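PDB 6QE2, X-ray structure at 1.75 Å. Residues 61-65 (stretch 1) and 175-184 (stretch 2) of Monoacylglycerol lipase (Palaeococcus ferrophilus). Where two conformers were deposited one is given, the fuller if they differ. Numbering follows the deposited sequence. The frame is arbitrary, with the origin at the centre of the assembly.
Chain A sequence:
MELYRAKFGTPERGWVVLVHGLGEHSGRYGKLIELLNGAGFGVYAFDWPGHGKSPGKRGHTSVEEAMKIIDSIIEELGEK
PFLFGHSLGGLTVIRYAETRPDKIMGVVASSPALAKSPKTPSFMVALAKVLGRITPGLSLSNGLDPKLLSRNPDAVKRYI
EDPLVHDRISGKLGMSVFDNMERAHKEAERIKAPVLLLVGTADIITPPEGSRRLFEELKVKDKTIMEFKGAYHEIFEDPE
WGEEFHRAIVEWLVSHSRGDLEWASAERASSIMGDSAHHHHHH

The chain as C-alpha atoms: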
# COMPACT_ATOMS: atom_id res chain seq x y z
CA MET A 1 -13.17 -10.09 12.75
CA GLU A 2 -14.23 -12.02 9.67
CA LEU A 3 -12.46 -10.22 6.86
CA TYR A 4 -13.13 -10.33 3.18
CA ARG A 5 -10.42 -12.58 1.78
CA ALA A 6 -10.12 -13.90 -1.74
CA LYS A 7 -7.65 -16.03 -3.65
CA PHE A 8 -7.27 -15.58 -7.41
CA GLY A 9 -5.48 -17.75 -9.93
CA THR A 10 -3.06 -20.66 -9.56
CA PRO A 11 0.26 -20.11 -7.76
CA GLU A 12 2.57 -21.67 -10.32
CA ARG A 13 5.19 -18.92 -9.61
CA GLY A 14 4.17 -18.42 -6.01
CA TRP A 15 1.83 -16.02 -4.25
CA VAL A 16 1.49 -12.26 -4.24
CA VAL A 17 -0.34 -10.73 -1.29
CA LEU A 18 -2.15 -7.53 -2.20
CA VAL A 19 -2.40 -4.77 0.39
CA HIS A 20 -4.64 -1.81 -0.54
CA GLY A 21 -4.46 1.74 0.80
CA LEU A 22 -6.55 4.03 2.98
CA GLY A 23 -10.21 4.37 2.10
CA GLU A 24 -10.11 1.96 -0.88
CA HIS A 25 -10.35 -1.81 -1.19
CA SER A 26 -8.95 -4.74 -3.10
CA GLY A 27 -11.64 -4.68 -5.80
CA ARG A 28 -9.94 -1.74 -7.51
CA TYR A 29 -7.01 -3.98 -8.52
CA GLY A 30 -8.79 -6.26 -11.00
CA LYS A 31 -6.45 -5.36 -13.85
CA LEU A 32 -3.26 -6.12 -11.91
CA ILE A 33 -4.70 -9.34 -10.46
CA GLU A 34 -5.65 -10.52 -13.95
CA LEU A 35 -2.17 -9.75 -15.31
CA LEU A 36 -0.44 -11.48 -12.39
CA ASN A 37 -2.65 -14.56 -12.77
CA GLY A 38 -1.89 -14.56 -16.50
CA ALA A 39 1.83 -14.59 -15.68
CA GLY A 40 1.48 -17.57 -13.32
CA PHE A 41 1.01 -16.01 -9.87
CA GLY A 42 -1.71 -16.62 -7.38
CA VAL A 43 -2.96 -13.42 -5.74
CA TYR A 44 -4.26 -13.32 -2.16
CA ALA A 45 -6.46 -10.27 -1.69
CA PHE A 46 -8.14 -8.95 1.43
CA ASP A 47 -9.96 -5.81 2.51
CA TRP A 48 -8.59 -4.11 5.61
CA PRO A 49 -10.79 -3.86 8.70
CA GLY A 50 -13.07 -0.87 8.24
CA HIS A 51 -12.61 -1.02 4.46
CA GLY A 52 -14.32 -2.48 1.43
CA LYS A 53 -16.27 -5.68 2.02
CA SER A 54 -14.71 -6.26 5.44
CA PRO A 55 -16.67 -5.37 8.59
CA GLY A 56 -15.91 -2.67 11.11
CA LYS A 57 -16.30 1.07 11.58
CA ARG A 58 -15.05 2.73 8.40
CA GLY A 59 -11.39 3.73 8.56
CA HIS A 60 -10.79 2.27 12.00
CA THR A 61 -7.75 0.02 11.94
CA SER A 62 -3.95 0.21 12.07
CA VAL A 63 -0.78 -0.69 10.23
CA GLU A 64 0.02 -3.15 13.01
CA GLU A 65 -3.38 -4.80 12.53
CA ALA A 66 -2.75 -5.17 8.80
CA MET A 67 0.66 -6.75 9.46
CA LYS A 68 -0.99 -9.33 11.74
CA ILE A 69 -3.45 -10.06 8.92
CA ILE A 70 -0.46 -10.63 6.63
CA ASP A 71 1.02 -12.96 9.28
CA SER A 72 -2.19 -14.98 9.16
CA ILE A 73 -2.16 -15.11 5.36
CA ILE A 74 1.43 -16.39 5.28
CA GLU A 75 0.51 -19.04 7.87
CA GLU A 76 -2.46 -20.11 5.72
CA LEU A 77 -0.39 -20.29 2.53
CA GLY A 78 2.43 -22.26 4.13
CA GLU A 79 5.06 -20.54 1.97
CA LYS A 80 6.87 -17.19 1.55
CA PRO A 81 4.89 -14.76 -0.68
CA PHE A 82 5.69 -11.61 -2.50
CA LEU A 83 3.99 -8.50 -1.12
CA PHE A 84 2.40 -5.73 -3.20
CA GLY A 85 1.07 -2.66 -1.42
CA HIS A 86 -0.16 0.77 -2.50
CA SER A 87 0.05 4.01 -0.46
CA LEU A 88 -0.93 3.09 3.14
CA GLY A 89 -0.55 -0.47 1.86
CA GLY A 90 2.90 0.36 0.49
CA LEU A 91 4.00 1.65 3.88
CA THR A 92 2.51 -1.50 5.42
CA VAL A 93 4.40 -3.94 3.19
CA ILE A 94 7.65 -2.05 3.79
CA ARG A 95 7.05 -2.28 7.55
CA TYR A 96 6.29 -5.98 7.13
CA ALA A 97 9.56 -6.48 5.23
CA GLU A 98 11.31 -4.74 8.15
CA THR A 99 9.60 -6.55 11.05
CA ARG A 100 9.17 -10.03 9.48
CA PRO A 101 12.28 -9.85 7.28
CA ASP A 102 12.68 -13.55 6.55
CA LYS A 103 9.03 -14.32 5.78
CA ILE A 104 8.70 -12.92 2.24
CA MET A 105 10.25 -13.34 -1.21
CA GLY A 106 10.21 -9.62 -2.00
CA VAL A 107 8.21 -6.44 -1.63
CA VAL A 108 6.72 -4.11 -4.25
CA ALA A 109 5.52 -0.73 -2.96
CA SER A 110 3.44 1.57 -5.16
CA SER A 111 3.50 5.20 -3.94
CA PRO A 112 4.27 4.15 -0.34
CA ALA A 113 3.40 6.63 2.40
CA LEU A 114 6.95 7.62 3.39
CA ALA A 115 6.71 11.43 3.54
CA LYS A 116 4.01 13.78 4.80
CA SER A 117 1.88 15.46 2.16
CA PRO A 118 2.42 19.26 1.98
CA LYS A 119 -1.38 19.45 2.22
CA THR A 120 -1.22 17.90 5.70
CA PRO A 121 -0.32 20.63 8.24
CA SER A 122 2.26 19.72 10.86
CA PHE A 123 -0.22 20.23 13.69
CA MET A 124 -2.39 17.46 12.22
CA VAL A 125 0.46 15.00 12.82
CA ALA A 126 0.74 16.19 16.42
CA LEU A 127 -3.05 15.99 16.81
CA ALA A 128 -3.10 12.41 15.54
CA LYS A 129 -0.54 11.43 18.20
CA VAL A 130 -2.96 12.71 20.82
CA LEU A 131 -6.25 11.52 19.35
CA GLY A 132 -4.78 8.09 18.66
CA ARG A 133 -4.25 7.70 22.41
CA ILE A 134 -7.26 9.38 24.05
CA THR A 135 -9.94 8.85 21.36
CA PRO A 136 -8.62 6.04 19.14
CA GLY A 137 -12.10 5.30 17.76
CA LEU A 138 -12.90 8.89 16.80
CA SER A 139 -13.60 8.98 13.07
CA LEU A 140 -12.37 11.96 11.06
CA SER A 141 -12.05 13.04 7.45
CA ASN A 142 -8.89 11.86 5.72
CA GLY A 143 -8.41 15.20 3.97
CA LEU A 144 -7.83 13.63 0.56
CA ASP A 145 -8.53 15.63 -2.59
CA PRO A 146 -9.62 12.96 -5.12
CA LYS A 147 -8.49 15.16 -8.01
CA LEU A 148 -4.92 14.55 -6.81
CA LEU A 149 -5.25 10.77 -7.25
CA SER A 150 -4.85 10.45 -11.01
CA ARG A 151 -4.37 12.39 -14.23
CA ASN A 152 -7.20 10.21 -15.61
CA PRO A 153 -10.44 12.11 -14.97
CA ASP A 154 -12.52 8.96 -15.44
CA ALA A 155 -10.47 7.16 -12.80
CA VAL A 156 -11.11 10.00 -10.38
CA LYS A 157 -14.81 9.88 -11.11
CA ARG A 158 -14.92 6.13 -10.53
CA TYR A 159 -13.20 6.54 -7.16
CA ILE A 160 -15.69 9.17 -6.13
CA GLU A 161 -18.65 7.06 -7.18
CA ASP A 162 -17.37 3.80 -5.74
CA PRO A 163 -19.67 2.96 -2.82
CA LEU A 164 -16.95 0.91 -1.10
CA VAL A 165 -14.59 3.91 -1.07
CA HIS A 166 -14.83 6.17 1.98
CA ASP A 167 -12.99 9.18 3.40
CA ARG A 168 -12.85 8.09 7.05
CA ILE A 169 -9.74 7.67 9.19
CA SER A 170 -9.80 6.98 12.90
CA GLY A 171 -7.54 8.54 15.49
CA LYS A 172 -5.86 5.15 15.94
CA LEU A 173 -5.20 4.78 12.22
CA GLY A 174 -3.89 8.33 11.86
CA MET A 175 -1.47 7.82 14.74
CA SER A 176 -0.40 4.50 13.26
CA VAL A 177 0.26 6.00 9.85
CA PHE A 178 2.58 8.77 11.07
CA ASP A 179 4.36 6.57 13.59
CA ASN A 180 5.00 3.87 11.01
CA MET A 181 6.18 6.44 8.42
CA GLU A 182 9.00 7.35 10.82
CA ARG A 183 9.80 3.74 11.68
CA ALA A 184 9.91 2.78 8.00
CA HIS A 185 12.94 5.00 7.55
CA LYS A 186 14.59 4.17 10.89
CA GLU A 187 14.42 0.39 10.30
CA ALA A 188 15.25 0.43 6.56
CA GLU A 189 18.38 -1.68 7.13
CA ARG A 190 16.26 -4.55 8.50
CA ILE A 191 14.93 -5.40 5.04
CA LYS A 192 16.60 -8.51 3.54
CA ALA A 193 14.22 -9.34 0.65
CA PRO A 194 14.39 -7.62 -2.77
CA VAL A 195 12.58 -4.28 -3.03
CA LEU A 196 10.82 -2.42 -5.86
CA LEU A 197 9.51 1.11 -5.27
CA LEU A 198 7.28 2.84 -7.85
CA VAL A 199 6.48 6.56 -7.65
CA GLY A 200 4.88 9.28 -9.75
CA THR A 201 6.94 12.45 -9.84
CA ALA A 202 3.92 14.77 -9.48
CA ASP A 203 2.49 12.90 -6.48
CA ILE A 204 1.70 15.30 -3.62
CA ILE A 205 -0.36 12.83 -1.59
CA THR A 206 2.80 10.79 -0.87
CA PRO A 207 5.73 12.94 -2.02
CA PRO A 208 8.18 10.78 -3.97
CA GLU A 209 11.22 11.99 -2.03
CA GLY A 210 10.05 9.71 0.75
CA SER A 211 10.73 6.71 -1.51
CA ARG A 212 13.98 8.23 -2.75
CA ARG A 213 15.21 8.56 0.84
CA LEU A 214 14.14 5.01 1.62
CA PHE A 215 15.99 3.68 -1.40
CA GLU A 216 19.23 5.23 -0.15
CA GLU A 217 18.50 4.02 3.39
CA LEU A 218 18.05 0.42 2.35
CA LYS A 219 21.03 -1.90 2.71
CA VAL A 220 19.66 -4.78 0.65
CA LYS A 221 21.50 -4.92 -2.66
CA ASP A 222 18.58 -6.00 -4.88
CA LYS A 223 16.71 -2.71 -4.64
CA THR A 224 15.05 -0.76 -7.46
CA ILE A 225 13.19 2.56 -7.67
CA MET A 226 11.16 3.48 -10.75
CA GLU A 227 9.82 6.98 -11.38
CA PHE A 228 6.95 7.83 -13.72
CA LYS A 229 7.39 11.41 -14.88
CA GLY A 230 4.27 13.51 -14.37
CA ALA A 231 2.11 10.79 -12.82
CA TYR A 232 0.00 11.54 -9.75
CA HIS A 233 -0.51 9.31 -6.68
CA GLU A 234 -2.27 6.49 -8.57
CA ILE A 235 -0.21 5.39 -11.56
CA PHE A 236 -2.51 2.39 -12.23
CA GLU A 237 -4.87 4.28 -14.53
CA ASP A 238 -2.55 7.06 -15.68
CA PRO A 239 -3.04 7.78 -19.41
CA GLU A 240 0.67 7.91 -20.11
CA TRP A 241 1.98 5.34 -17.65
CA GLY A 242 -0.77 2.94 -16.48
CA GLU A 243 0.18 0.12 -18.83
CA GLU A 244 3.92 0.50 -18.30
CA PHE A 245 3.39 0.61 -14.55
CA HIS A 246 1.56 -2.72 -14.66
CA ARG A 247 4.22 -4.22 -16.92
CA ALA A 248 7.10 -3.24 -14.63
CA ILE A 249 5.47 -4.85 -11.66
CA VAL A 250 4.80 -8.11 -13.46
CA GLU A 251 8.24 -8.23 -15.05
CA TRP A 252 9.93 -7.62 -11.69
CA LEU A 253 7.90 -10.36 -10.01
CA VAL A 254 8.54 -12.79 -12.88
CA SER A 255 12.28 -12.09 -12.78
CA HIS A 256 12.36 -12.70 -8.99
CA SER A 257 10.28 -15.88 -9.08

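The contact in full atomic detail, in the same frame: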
# COMPACT_ATOMS: atom_id res chain seq x y z
N THR A 61 -8.70 1.12 11.95
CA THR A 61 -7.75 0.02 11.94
C THR A 61 -6.34 0.56 12.19
O THR A 61 -6.16 1.67 12.66
CB THR A 61 -7.81 -0.77 10.62
OG1 THR A 61 -6.90 -1.88 10.67
CG2 THR A 61 -7.48 0.12 9.45
N SER A 62 -5.33 -0.23 11.87
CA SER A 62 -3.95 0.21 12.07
C SER A 62 -3.00 -0.55 11.18
O SER A 62 -3.33 -1.59 10.66
CB SER A 62 -3.53 0.05 13.53
OG SER A 62 -3.41 -1.31 13.89
N VAL A 63 -1.79 -0.03 11.03
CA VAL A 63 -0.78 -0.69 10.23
C VAL A 63 -0.39 -2.00 10.90
O VAL A 63 -0.17 -3.00 10.25
CB VAL A 63 0.47 0.18 10.05
CG1 VAL A 63 1.58 -0.64 9.43
CG2 VAL A 63 0.15 1.40 9.21
N GLU A 64 -0.29 -1.98 12.22
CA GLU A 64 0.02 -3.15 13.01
C GLU A 64 -1.05 -4.23 12.82
O GLU A 64 -0.74 -5.40 12.75
CB GLU A 64 0.15 -2.76 14.48
CG GLU A 64 1.36 -1.88 14.75
CD GLU A 64 1.12 -0.40 14.50
OE1 GLU A 64 0.01 -0.01 14.13
OE2 GLU A 64 2.06 0.38 14.67
N GLU A 65 -2.31 -3.84 12.75
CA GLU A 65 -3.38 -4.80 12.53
C GLU A 65 -3.22 -5.45 11.16
O GLU A 65 -3.32 -6.66 11.03
CB GLU A 65 -4.74 -4.13 12.66
CG GLU A 65 -5.90 -5.09 12.50
CD GLU A 65 -7.20 -4.52 13.02
OE1 GLU A 65 -7.40 -3.30 12.95
OE2 GLU A 65 -8.03 -5.32 13.49
N MET A 175 -2.67 7.97 13.93
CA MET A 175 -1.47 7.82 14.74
C MET A 175 -0.56 6.73 14.19
O MET A 175 0.66 6.90 14.11
CB MET A 175 -1.85 7.51 16.19
CG MET A 175 -0.66 7.41 17.14
SD MET A 175 -1.17 7.16 18.86
CE MET A 175 -1.87 5.52 18.79
N SER A 176 -1.16 5.61 13.80
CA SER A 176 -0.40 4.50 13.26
C SER A 176 0.31 4.87 11.97
O SER A 176 1.46 4.48 11.76
CB SER A 176 -1.30 3.29 13.03
OG SER A 176 -0.56 2.20 12.52
N VAL A 177 -0.36 5.62 11.11
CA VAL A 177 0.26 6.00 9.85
C VAL A 177 1.50 6.85 10.05
O VAL A 177 2.55 6.59 9.46
CB VAL A 177 -0.72 6.80 8.97
CG1 VAL A 177 0.00 7.45 7.81
CG2 VAL A 177 -1.86 5.92 8.49
N PHE A 178 1.43 7.87 10.93
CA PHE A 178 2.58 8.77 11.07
C PHE A 178 3.70 8.11 11.85
O PHE A 178 4.88 8.32 11.54
CB PHE A 178 2.13 10.09 11.72
CG PHE A 178 1.21 10.86 10.83
CD1 PHE A 178 1.64 11.25 9.55
CD2 PHE A 178 -0.09 11.13 11.24
CE1 PHE A 178 0.77 11.94 8.68
CE2 PHE A 178 -0.96 11.81 10.39
CZ PHE A 178 -0.55 12.19 9.11
N ASP A 179 3.35 7.31 12.85
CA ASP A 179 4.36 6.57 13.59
C ASP A 179 5.08 5.59 12.67
O ASP A 179 6.30 5.47 12.72
CB ASP A 179 3.74 5.81 14.75
CG ASP A 179 4.77 5.03 15.55
OD1 ASP A 179 5.76 5.62 16.03
OD2 ASP A 179 4.58 3.81 15.74
N ASN A 180 4.32 4.85 11.86
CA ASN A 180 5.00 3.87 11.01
C ASN A 180 5.77 4.53 9.86
O ASN A 180 6.76 3.95 9.38
CB ASN A 180 4.01 2.83 10.52
CG ASN A 180 3.75 1.83 11.55
OD1 ASN A 180 4.57 0.91 11.75
ND2 ASN A 180 2.62 2.00 12.26
N MET A 181 5.37 5.72 9.41
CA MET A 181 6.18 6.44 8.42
C MET A 181 7.59 6.68 8.95
O MET A 181 8.58 6.45 8.25
CB MET A 181 5.50 7.75 8.06
CG MET A 181 6.28 8.60 7.14
SD MET A 181 5.40 10.14 6.79
CE MET A 181 3.97 9.44 5.95
N GLU A 182 7.69 7.15 10.20
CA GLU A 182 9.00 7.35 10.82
C GLU A 182 9.76 6.04 10.94
O GLU A 182 10.96 5.97 10.61
CB GLU A 182 8.81 7.97 12.20
CG GLU A 182 8.37 9.42 12.14
CD GLU A 182 8.43 10.08 13.51
OE1 GLU A 182 8.85 11.26 13.60
OE2 GLU A 182 8.07 9.41 14.50
N ARG A 183 9.10 4.99 11.44
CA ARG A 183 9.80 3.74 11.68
C ARG A 183 10.25 3.11 10.38
O ARG A 183 11.27 2.40 10.36
CB ARG A 183 8.91 2.77 12.45
CG ARG A 183 8.62 3.29 13.85
CD ARG A 183 7.77 2.23 14.51
NE ARG A 183 7.41 2.62 15.87
CZ ARG A 183 6.46 2.01 16.59
NH1 ARG A 183 5.75 1.01 16.07
NH2 ARG A 183 6.21 2.44 17.82
N ALA A 184 9.54 3.40 9.27
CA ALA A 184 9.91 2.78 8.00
C ALA A 184 11.29 3.24 7.58
O ALA A 184 12.09 2.46 7.05
CB ALA A 184 8.90 3.11 6.90
O HOH W 1 5.07 -0.86 13.80
O HOH W 2 1.81 2.98 15.75

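The start of one helix can be tied to the flank of another by a small polar network, and here a single carboxylate, that of E64, does most of the tying. Its CA-to-CB bond points sideways, yet the m, p bend of the chain brings the carboxylate among S176, D179, N180 and R183, a knob in a hole on the second helix. OE1 of E64 accepts from OG of S176 at 2.8 Å, while OE2 of E64 accepts from ND2 of N180 at 3.0 Å.

S176 suits its place because a hydroxyl can both give and receive: its OG also accepts from N of V63 at 3.0 Å, satisfying an amide in the first turn, where no preceding helical carbonyl is available. S62 serves the same end turn from within, its OG capping N of E65 at 3.0 Å. N180 is similarly economical, its ND2 also donating to O of S176 at 2.8 Å, one turn back. V63 points toward the helix and packs its CB 3.6 Å from ND2 of N180, helping to bury these polar groups.

Toward the more exposed side, a long salt bridge joins OE2 of E64 to NH1 of R183 at 4.0 Å. The acidic D179 nearby is accommodated by water 2, which donates to both carboxylates, and by its own salt bridge to R183.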